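Local coordinates for nucleoprotein (Sendai virus, PDB 6M7D), which packages the viral RNA into a helical nucleocapsid, one protein to six nucleotides, shielding the genome, whose encapsidated RNA is the template for transcription and replication, at residues G72-S84 against Y163-W175. Numbering follows the deposited sequence.
Sequences GGFLVSLLAMAYS and YPACLGAIIVQVW
Leu78 enters a knobs-into-holes socket formed by Leu167, Ile170, Ile171 and Val174, where two helices of the paramyxovirus nucleoprotein fold, 68-80 and 163-181, cross with their local axes 9.9 Å apart and their directions 135° from each other. With CG anti to the backbone N (chi1 -175°), Leu78 crosses Ile170 at about a right angle, its CD2 lying 3.7 Å from Ile170 CG2, and the same methyl also meets CG2 of Val174. Leu79, one residue on, turns its CD2 to the other methyl of Val174, CG1, to CG2 of Ile171 at 3.8 Å, and to the pyrrole part of Trp175, whose indole it meets obliquely. Met233 and Leu237 of helix 227-239 and Val257 of helix 249-261 also pack on that tryptophan, and its side chain lies about 9 Å from those of the RNA-binding Arg195 and Tyr260. In the type I turn from Ala80 to Tyr83, Ala82 CB rests 3.6 Å from Ile171 CD1, while Leu167 places CD1 beside Met81 CB and CD2 beside Met81 O. No hydrogen bond joins the segments. The Met81 chain, bent at chi3 (75°), brings its CE to the edge of the Tyr163 ring, near the ring plane and beside OH.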
ATOM      1  N   GLY A  72      -4.230   1.931 -16.871  1.00  6.97           N
ATOM      2  CA  GLY A  72      -3.821   0.843 -16.008  1.00  6.97           C
ATOM      3  C   GLY A  72      -3.063  -0.233 -16.751  1.00  6.97           C
ATOM      4  O   GLY A  72      -2.164  -0.858 -16.194  1.00  6.97           O
ATOM      5  N   GLY A  73      -3.404  -0.457 -18.018  1.00  7.26           N
ATOM      6  CA  GLY A  73      -2.654  -1.407 -18.819  1.00  7.26           C
ATOM      7  C   GLY A  73      -1.280  -0.909 -19.202  1.00  7.26           C
ATOM      8  O   GLY A  73      -0.351  -1.699 -19.347  1.00  7.26           O
ATOM      9  N   PHE A  74      -1.126   0.401 -19.363  1.00  7.85           N
ATOM     10  CA  PHE A  74       0.205   0.959 -19.574  1.00  7.85           C
ATOM     11  C   PHE A  74       1.051   0.846 -18.315  1.00  7.85           C
ATOM     12  O   PHE A  74       2.254   0.568 -18.387  1.00  7.85           O
ATOM     13  CB  PHE A  74       0.104   2.409 -20.022  1.00  7.85           C
ATOM     14  CG  PHE A  74      -0.222   2.556 -21.462  1.00  7.85           C
ATOM     15  CD1 PHE A  74       0.608   2.022 -22.421  1.00  7.85           C
ATOM     16  CD2 PHE A  74      -1.370   3.204 -21.861  1.00  7.85           C
ATOM     17  CE1 PHE A  74       0.308   2.146 -23.746  1.00  7.85           C
ATOM     18  CE2 PHE A  74      -1.673   3.327 -23.185  1.00  7.85           C
ATOM     19  CZ  PHE A  74      -0.833   2.799 -24.129  1.00  7.85           C
ATOM     20  N   LEU A  75       0.440   1.049 -17.151  1.00  5.83           N
ATOM     21  CA  LEU A  75       1.155   0.805 -15.905  1.00  5.83           C
ATOM     22  C   LEU A  75       1.499  -0.670 -15.745  1.00  5.83           C
ATOM     23  O   LEU A  75       2.568  -1.010 -15.235  1.00  5.83           O
ATOM     24  CB  LEU A  75       0.333   1.302 -14.722  1.00  5.83           C
ATOM     25  CG  LEU A  75       0.452   2.798 -14.468  1.00  5.83           C
ATOM     26  CD1 LEU A  75      -0.350   3.184 -13.258  1.00  5.83           C
ATOM     27  CD2 LEU A  75       1.898   3.183 -14.290  1.00  5.83           C
ATOM     28  N   VAL A  76       0.608  -1.557 -16.178  1.00  6.10           N
ATOM     29  CA  VAL A  76       0.879  -2.989 -16.130  1.00  6.10           C
ATOM     30  C   VAL A  76       2.022  -3.346 -17.067  1.00  6.10           C
ATOM     31  O   VAL A  76       2.873  -4.179 -16.742  1.00  6.10           O
ATOM     32  CB  VAL A  76      -0.405  -3.771 -16.464  1.00  6.10           C
ATOM     33  CG1 VAL A  76      -0.090  -5.180 -16.880  1.00  6.10           C
ATOM     34  CG2 VAL A  76      -1.335  -3.773 -15.277  1.00  6.10           C
ATOM     35  N   SER A  77       2.063  -2.715 -18.238  1.00  6.51           N
ATOM     36  CA  SER A  77       3.181  -2.877 -19.159  1.00  6.51           C
ATOM     37  C   SER A  77       4.484  -2.449 -18.506  1.00  6.51           C
ATOM     38  O   SER A  77       5.503  -3.144 -18.596  1.00  6.51           O
ATOM     39  CB  SER A  77       2.928  -2.050 -20.415  1.00  6.51           C
ATOM     40  OG  SER A  77       1.911  -2.620 -21.205  1.00  6.51           O
ATOM     41  N   LEU A  78       4.468  -1.289 -17.857  1.00  6.11           N
ATOM     42  CA  LEU A  78       5.660  -0.790 -17.188  1.00  6.11           C
ATOM     43  C   LEU A  78       6.133  -1.755 -16.112  1.00  6.11           C
ATOM     44  O   LEU A  78       7.326  -2.060 -16.024  1.00  6.11           O
ATOM     45  CB  LEU A  78       5.372   0.583 -16.595  1.00  6.11           C
ATOM     46  CG  LEU A  78       6.538   1.311 -15.948  1.00  6.11           C
ATOM     47  CD1 LEU A  78       7.701   1.368 -16.903  1.00  6.11           C
ATOM     48  CD2 LEU A  78       6.093   2.697 -15.569  1.00  6.11           C
ATOM     49  N   LEU A  79       5.214  -2.253 -15.290  1.00  6.42           N
ATOM     50  CA  LEU A  79       5.607  -3.178 -14.237  1.00  6.42           C
ATOM     51  C   LEU A  79       6.059  -4.518 -14.796  1.00  6.42           C
ATOM     52  O   LEU A  79       6.857  -5.212 -14.161  1.00  6.42           O
ATOM     53  CB  LEU A  79       4.461  -3.380 -13.252  1.00  6.42           C
ATOM     54  CG  LEU A  79       3.855  -2.130 -12.626  1.00  6.42           C
ATOM     55  CD1 LEU A  79       2.417  -2.390 -12.260  1.00  6.42           C
ATOM     56  CD2 LEU A  79       4.639  -1.696 -11.420  1.00  6.42           C
ATOM     57  N   ALA A  80       5.560  -4.906 -15.968  1.00  7.25           N
ATOM     58  CA  ALA A  80       6.005  -6.140 -16.598  1.00  7.25           C
ATOM     59  C   ALA A  80       7.359  -5.994 -17.270  1.00  7.25           C
ATOM     60  O   ALA A  80       8.027  -7.002 -17.506  1.00  7.25           O
ATOM     61  CB  ALA A  80       4.972  -6.612 -17.617  1.00  7.25           C
ATOM     62  N   MET A  81       7.766  -4.765 -17.593  1.00  8.97           N
ATOM     63  CA  MET A  81       9.096  -4.543 -18.150  1.00  8.97           C
ATOM     64  C   MET A  81      10.207  -5.031 -17.233  1.00  8.97           C
ATOM     65  O   MET A  81      11.325  -5.258 -17.699  1.00  8.97           O
ATOM     66  CB  MET A  81       9.313  -3.063 -18.434  1.00  8.97           C
ATOM     67  CG  MET A  81       8.535  -2.543 -19.593  1.00  8.97           C
ATOM     68  SD  MET A  81       9.041  -0.881 -20.010  1.00  8.97           S
ATOM     69  CE  MET A  81      10.602  -1.219 -20.795  1.00  8.97           C
ATOM     70  N   ALA A  82       9.928  -5.186 -15.941  1.00  7.22           N
ATOM     71  CA  ALA A  82      10.932  -5.610 -14.979  1.00  7.22           C
ATOM     72  C   ALA A  82      11.309  -7.073 -15.118  1.00  7.22           C
ATOM     73  O   ALA A  82      12.263  -7.510 -14.472  1.00  7.22           O
ATOM     74  CB  ALA A  82      10.423  -5.354 -13.566  1.00  7.22           C
ATOM     75  N   TYR A  83      10.595  -7.835 -15.932  1.00  8.44           N
ATOM     76  CA  TYR A  83      10.783  -9.269 -16.030  1.00  8.44           C
ATOM     77  C   TYR A  83      11.234  -9.640 -17.433  1.00  8.44           C
ATOM     78  O   TYR A  83      10.901  -8.965 -18.410  1.00  8.44           O
ATOM     79  CB  TYR A  83       9.496 -10.001 -15.673  1.00  8.44           C
ATOM     80  CG  TYR A  83       9.029  -9.699 -14.275  1.00  8.44           C
ATOM     81  CD1 TYR A  83       8.234  -8.597 -14.010  1.00  8.44           C
ATOM     82  CD2 TYR A  83       9.405 -10.503 -13.216  1.00  8.44           C
ATOM     83  CE1 TYR A  83       7.824  -8.315 -12.742  1.00  8.44           C
ATOM     84  CE2 TYR A  83       8.996 -10.231 -11.945  1.00  8.44           C
ATOM     85  CZ  TYR A  83       8.203  -9.139 -11.709  1.00  8.44           C
ATOM     86  OH  TYR A  83       7.794  -8.868 -10.427  1.00  8.44           O
ATOM     87  N   SER A  84      12.023 -10.710 -17.521  1.00  9.80           N
ATOM     88  CA  SER A  84      12.465 -11.185 -18.823  1.00  9.80           C
ATOM     89  C   SER A  84      11.305 -11.789 -19.598  1.00  9.80           C
ATOM     90  O   SER A  84      11.207 -11.622 -20.820  1.00  9.80           O
ATOM     91  CB  SER A  84      13.584 -12.204 -18.657  1.00  9.80           C
ATOM     92  OG  SER A  84      13.074 -13.521 -18.756  1.00  9.80           O
ATOM     93  N   TYR A 163      20.370  -0.113 -17.223  1.00 12.34           N
ATOM     94  CA  TYR A 163      18.931  -0.023 -17.430  1.00 12.34           C
ATOM     95  C   TYR A 163      18.138  -0.701 -16.320  1.00 12.34           C
ATOM     96  O   TYR A 163      17.051  -0.199 -15.990  1.00 12.34           O
ATOM     97  CB  TYR A 163      18.572  -0.603 -18.800  1.00 12.34           C
ATOM     98  CG  TYR A 163      17.140  -1.044 -18.941  1.00 12.34           C
ATOM     99  CD1 TYR A 163      16.115  -0.119 -19.034  1.00 12.34           C
ATOM    100  CD2 TYR A 163      16.818  -2.386 -18.995  1.00 12.34           C
ATOM    101  CE1 TYR A 163      14.810  -0.522 -19.166  1.00 12.34           C
ATOM    102  CE2 TYR A 163      15.522  -2.795 -19.128  1.00 12.34           C
ATOM    103  CZ  TYR A 163      14.521  -1.862 -19.216  1.00 12.34           C
ATOM    104  OH  TYR A 163      13.225  -2.282 -19.349  1.00 12.34           O
ATOM    105  N   PRO A 164      18.582  -1.814 -15.725  1.00 10.12           N
ATOM    106  CA  PRO A 164      17.888  -2.303 -14.527  1.00 10.12           C
ATOM    107  C   PRO A 164      17.742  -1.253 -13.442  1.00 10.12           C
ATOM    108  O   PRO A 164      16.683  -1.175 -12.821  1.00 10.12           O
ATOM    109  CB  PRO A 164      18.769  -3.472 -14.079  1.00 10.12           C
ATOM    110  CG  PRO A 164      19.327  -3.987 -15.321  1.00 10.12           C
ATOM    111  CD  PRO A 164      19.559  -2.806 -16.209  1.00 10.12           C
ATOM    112  N   ALA A 165      18.757  -0.416 -13.225  1.00  9.44           N
ATOM    113  CA  ALA A 165      18.677   0.592 -12.173  1.00  9.44           C
ATOM    114  C   ALA A 165      17.652   1.669 -12.500  1.00  9.44           C
ATOM    115  O   ALA A 165      16.870   2.070 -11.633  1.00  9.44           O
ATOM    116  CB  ALA A 165      20.051   1.213 -11.944  1.00  9.44           C
ATOM    117  N   CYS A 166      17.625   2.133 -13.749  1.00 11.99           N
ATOM    118  CA  CYS A 166      16.682   3.176 -14.141  1.00 11.99           C
ATOM    119  C   CYS A 166      15.250   2.652 -14.143  1.00 11.99           C
ATOM    120  O   CYS A 166      14.329   3.298 -13.618  1.00 11.99           O
ATOM    121  CB  CYS A 166      17.064   3.712 -15.519  1.00 11.99           C
ATOM    122  SG  CYS A 166      18.405   4.928 -15.504  1.00 11.99           S
ATOM    123  N   LEU A 167      15.046   1.483 -14.745  1.00  7.71           N
ATOM    124  CA  LEU A 167      13.736   0.851 -14.720  1.00  7.71           C
ATOM    125  C   LEU A 167      13.285   0.581 -13.294  1.00  7.71           C
ATOM    126  O   LEU A 167      12.104   0.739 -12.969  1.00  7.71           O
ATOM    127  CB  LEU A 167      13.775  -0.440 -15.529  1.00  7.71           C
ATOM    128  CG  LEU A 167      12.447  -1.163 -15.710  1.00  7.71           C
ATOM    129  CD1 LEU A 167      11.578  -0.441 -16.712  1.00  7.71           C
ATOM    130  CD2 LEU A 167      12.694  -2.587 -16.129  1.00  7.71           C
ATOM    131  N   GLY A 168      14.210   0.176 -12.424  1.00  6.52           N
ATOM    132  CA  GLY A 168      13.863  -0.028 -11.034  1.00  6.52           C
ATOM    133  C   GLY A 168      13.457   1.255 -10.347  1.00  6.52           C
ATOM    134  O   GLY A 168      12.540   1.258  -9.532  1.00  6.52           O
ATOM    135  N   ALA A 169      14.131   2.360 -10.663  1.00  6.32           N
ATOM    136  CA  ALA A 169      13.705   3.651 -10.138  1.00  6.32           C
ATOM    137  C   ALA A 169      12.256   3.935 -10.505  1.00  6.32           C
ATOM    138  O   ALA A 169      11.424   4.228  -9.636  1.00  6.32           O
ATOM    139  CB  ALA A 169      14.615   4.757 -10.662  1.00  6.32           C
ATOM    140  N   ILE A 170      11.930   3.812 -11.792  1.00  5.77           N
ATOM    141  CA  ILE A 170      10.578   4.135 -12.252  1.00  5.77           C
ATOM    142  C   ILE A 170       9.546   3.217 -11.597  1.00  5.77           C
ATOM    143  O   ILE A 170       8.508   3.667 -11.090  1.00  5.77           O
ATOM    144  CB  ILE A 170      10.506   4.059 -13.786  1.00  5.77           C
ATOM    145  CG1 ILE A 170      11.518   5.014 -14.412  1.00  5.77           C
ATOM    146  CG2 ILE A 170       9.115   4.387 -14.270  1.00  5.77           C
ATOM    147  CD1 ILE A 170      11.584   4.921 -15.910  1.00  5.77           C
ATOM    148  N   ILE A 171       9.819   1.916 -11.591  1.00  4.98           N
ATOM    149  CA  ILE A 171       8.843   0.957 -11.090  1.00  4.98           C
ATOM    150  C   ILE A 171       8.684   1.083  -9.581  1.00  4.98           C
ATOM    151  O   ILE A 171       7.567   1.019  -9.051  1.00  4.98           O
ATOM    152  CB  ILE A 171       9.251  -0.460 -11.519  1.00  4.98           C
ATOM    153  CG1 ILE A 171       9.129  -0.580 -13.034  1.00  4.98           C
ATOM    154  CG2 ILE A 171       8.401  -1.497 -10.830  1.00  4.98           C
ATOM    155  CD1 ILE A 171       9.635  -1.860 -13.578  1.00  4.98           C
ATOM    156  N   VAL A 172       9.793   1.271  -8.866  1.00  4.52           N
ATOM    157  CA  VAL A 172       9.743   1.509  -7.434  1.00  4.52           C
ATOM    158  C   VAL A 172       8.893   2.726  -7.131  1.00  4.52           C
ATOM    159  O   VAL A 172       8.155   2.750  -6.145  1.00  4.52           O
ATOM    160  CB  VAL A 172      11.172   1.659  -6.882  1.00  4.52           C
ATOM    161  CG1 VAL A 172      11.198   2.522  -5.642  1.00  4.52           C
ATOM    162  CG2 VAL A 172      11.726   0.315  -6.571  1.00  4.52           C
ATOM    163  N   GLN A 173       8.969   3.750  -7.978  1.00  4.96           N
ATOM    164  CA  GLN A 173       8.165   4.934  -7.722  1.00  4.96           C
ATOM    165  C   GLN A 173       6.689   4.682  -7.980  1.00  4.96           C
ATOM    166  O   GLN A 173       5.837   5.238  -7.284  1.00  4.96           O
ATOM    167  CB  GLN A 173       8.671   6.088  -8.566  1.00  4.96           C
ATOM    168  CG  GLN A 173       9.987   6.608  -8.112  1.00  4.96           C
ATOM    169  CD  GLN A 173      10.390   7.823  -8.869  1.00  4.96           C
ATOM    170  OE1 GLN A 173      10.143   8.939  -8.440  1.00  4.96           O
ATOM    171  NE2 GLN A 173      11.008   7.620 -10.016  1.00  4.96           N
ATOM    172  N   VAL A 174       6.364   3.854  -8.968  1.00  4.36           N
ATOM    173  CA  VAL A 174       4.966   3.465  -9.156  1.00  4.36           C
ATOM    174  C   VAL A 174       4.441   2.757  -7.910  1.00  4.36           C
ATOM    175  O   VAL A 174       3.327   3.022  -7.431  1.00  4.36           O
ATOM    176  CB  VAL A 174       4.826   2.594 -10.415  1.00  4.36           C
ATOM    177  CG1 VAL A 174       3.407   2.094 -10.565  1.00  4.36           C
ATOM    178  CG2 VAL A 174       5.243   3.375 -11.638  1.00  4.36           C
ATOM    179  N   TRP A 175       5.250   1.870  -7.342  1.00  3.82           N
ATOM    180  CA  TRP A 175       4.844   1.191  -6.116  1.00  3.82           C
ATOM    181  C   TRP A 175       4.714   2.166  -4.946  1.00  3.82           C
ATOM    182  O   TRP A 175       3.801   2.047  -4.113  1.00  3.82           O
ATOM    183  CB  TRP A 175       5.840   0.084  -5.803  1.00  3.82           C
ATOM    184  CG  TRP A 175       5.713  -1.085  -6.704  1.00  3.82           C
ATOM    185  CD1 TRP A 175       6.196  -1.200  -7.966  1.00  3.82           C
ATOM    186  CD2 TRP A 175       5.053  -2.312  -6.417  1.00  3.82           C
ATOM    187  NE1 TRP A 175       5.883  -2.422  -8.486  1.00  3.82           N
ATOM    188  CE2 TRP A 175       5.178  -3.127  -7.552  1.00  3.82           C
ATOM    189  CE3 TRP A 175       4.369  -2.804  -5.308  1.00  3.82           C
ATOM    190  CZ2 TRP A 175       4.650  -4.398  -7.609  1.00  3.82           C
ATOM    191  CZ3 TRP A 175       3.844  -4.063  -5.371  1.00  3.82           C
ATOM    192  CH2 TRP A 175       3.992  -4.849  -6.507  1.00  3.82           C
TER